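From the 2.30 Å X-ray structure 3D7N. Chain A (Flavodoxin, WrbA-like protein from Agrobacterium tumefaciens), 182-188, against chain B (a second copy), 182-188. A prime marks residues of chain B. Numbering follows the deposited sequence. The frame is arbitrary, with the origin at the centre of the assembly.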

# COMPACT_ATOMS: atom_id res chain seq x y z
N ASN A 182 4.71 2.26 26.93
CA ASN A 182 3.65 2.83 27.69
C ASN A 182 2.32 2.21 27.39
O ASN A 182 1.55 1.95 28.27
CB ASN A 182 3.57 4.32 27.45
CG ASN A 182 2.87 5.03 28.57
OD1 ASN A 182 1.85 5.66 28.36
ND2 ASN A 182 3.42 4.93 29.77
N VAL A 183 2.04 1.96 26.12
CA VAL A 183 0.80 1.34 25.76
C VAL A 183 0.79 -0.08 26.24
O VAL A 183 -0.22 -0.57 26.65
CB VAL A 183 0.59 1.35 24.27
CG1 VAL A 183 -0.65 0.63 23.92
CG2 VAL A 183 0.50 2.73 23.79
N ALA A 184 1.92 -0.73 26.20
CA ALA A 184 2.01 -2.11 26.57
C ALA A 184 1.75 -2.29 28.05
O ALA A 184 1.25 -3.30 28.47
CB ALA A 184 3.33 -2.66 26.19
N ARG A 185 2.12 -1.31 28.84
CA ARG A 185 1.83 -1.31 30.27
C ARG A 185 0.34 -1.19 30.53
O ARG A 185 -0.22 -1.91 31.35
CB ARG A 185 2.56 -0.18 31.00
CG ARG A 185 3.90 -0.58 31.56
CD ARG A 185 4.47 0.49 32.48
NE ARG A 185 4.95 1.64 31.71
CZ ARG A 185 6.10 1.70 31.04
NH1 ARG A 185 6.95 0.67 31.01
NH2 ARG A 185 6.40 2.81 30.38
N GLN A 186 -0.30 -0.27 29.82
CA GLN A 186 -1.71 0.00 30.02
C GLN A 186 -2.60 -1.15 29.57
O GLN A 186 -3.76 -1.23 29.92
CB GLN A 186 -2.09 1.25 29.24
CG GLN A 186 -3.41 1.83 29.69
CD GLN A 186 -3.72 3.14 28.99
OE1 GLN A 186 -3.01 3.53 28.02
NE2 GLN A 186 -4.78 3.83 29.47
N HIS A 187 -2.02 -2.06 28.82
CA HIS A 187 -2.78 -2.85 27.91
C HIS A 187 -2.11 -4.23 27.82
O HIS A 187 -1.77 -4.70 26.72
CB HIS A 187 -2.79 -2.11 26.55
CG HIS A 187 -3.81 -2.63 25.62
ND1 HIS A 187 -3.71 -3.89 25.06
CD2 HIS A 187 -4.98 -2.11 25.20
CE1 HIS A 187 -4.78 -4.12 24.31
NE2 HIS A 187 -5.57 -3.06 24.38
N LYS A 188 -1.96 -4.86 28.99
CA LYS A 188 -0.95 -5.90 29.21
C LYS A 188 -1.51 -7.34 29.15
O LYS A 188 -2.69 -7.58 29.43
CB LYS A 188 -0.25 -5.61 30.57
CG LYS A 188 0.75 -6.66 31.04
CD LYS A 188 1.75 -6.09 32.06
CE LYS A 188 2.83 -7.16 32.45
NZ LYS A 188 4.15 -6.58 32.87
N ASN B 182 -13.63 -3.04 23.61
CA ASN B 182 -12.89 -3.64 24.67
C ASN B 182 -11.54 -3.02 24.86
O ASN B 182 -11.12 -2.79 25.96
CB ASN B 182 -12.73 -5.12 24.43
CG ASN B 182 -12.44 -5.87 25.70
OD1 ASN B 182 -11.41 -6.50 25.84
ND2 ASN B 182 -13.37 -5.80 26.64
N VAL B 183 -10.85 -2.73 23.77
CA VAL B 183 -9.56 -2.11 23.88
C VAL B 183 -9.72 -0.70 24.38
O VAL B 183 -8.92 -0.23 25.12
CB VAL B 183 -8.85 -2.07 22.55
CG1 VAL B 183 -7.57 -1.35 22.67
CG2 VAL B 183 -8.60 -3.43 22.09
N ALA B 184 -10.77 -0.04 23.97
CA ALA B 184 -10.99 1.32 24.33
C ALA B 184 -11.26 1.46 25.81
O ALA B 184 -10.93 2.45 26.41
CB ALA B 184 -12.11 1.89 23.54
N ARG B 185 -11.87 0.46 26.40
CA ARG B 185 -12.08 0.41 27.84
C ARG B 185 -10.77 0.27 28.60
O ARG B 185 -10.53 0.97 29.57
CB ARG B 185 -13.01 -0.74 28.24
CG ARG B 185 -14.47 -0.34 28.32
CD ARG B 185 -15.31 -1.44 28.96
NE ARG B 185 -15.49 -2.56 28.04
CZ ARG B 185 -16.35 -2.60 27.01
NH1 ARG B 185 -17.14 -1.56 26.72
NH2 ARG B 185 -16.40 -3.69 26.25
N GLN B 186 -9.92 -0.62 28.11
CA GLN B 186 -8.67 -0.91 28.78
C GLN B 186 -7.69 0.25 28.70
O GLN B 186 -6.72 0.32 29.43
CB GLN B 186 -8.03 -2.13 28.14
CG GLN B 186 -6.95 -2.74 29.00
CD GLN B 186 -6.41 -4.02 28.41
OE1 GLN B 186 -6.74 -4.38 27.24
NE2 GLN B 186 -5.57 -4.74 29.19
N HIS B 187 -7.98 1.18 27.82
CA HIS B 187 -6.96 2.00 27.25
C HIS B 187 -7.56 3.38 26.97
O HIS B 187 -7.51 3.89 25.84
CB HIS B 187 -6.48 1.30 25.95
CG HIS B 187 -5.20 1.84 25.44
ND1 HIS B 187 -5.11 3.11 24.92
CD2 HIS B 187 -3.95 1.33 25.43
CE1 HIS B 187 -3.85 3.36 24.59
NE2 HIS B 187 -3.13 2.29 24.89
N LYS B 188 -8.10 3.98 28.04
CA LYS B 188 -9.14 5.01 27.94
C LYS B 188 -8.60 6.45 28.11
O LYS B 188 -7.58 6.68 28.79
CB LYS B 188 -10.25 4.69 28.96
CG LYS B 188 -11.36 5.73 29.10
CD LYS B 188 -12.65 5.14 29.69
CE LYS B 188 -13.80 6.20 29.72
NZ LYS B 188 -15.18 5.61 29.64
O HOH W 1 -7.19 4.55 30.86
O HOH W 2 -3.78 -5.51 31.31

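Each stretch runs from a helix into a short tail, and an exact two-fold axis pairs it with its copy. Within the helix, Gln186 N donates to Asn182 O at 3.3 Å; at His187 the backbone has left helical values, with phi/psi of -148/56. The CA atoms of the two stretches come closest at Gln186 and His187′, 6.3 Å apart, and equally at His187 and Gln186′. The axis also brings Gln186 O to 3.4 Å from Gln186′ O, two acceptors that cannot bond to each other; no direct hydrogen bond crosses between the stretches.

The direct contacts are packing contacts, and every heterotypic one occurs twice. The CA-to-CB bond of His187 points sideways, but its t rotamer carries the ring to the partner. There the imidazole meets two different surfaces: Val183′ CG1 sits at its edge, 3.1 Å from His187 NE2, a tight approach, while Gln186′ OE1 lies over one face, 3.4 Å from the same His187 NE2. That polar pair is close, yet its angle is too poor for a hydrogen bond, as expected of an oxygen placed above the ring rather than in its plane. The two imidazoles meet rim to rim, His187 CD2 to His187′ CD2 at 3.6 Å, with planes inclined at 60° and centroids 5.6 Å apart, so neither ring covers the other.

The CA-to-CB bond of Gln186 points toward the partner, and the side chain extends through two t torsions, laying its amide along the opposing tail. Water takes up the amide nitrogen: water 1 accepts a weak hydrogen bond from Gln186 NE2 (2.9 Å) and donates to Lys188′ O (3.0 Å), and water 2 repeats the bridge between Gln186′ and Lys188. The rule to read here is direct contact by packing, with the polar link made through water, one leg of it weak.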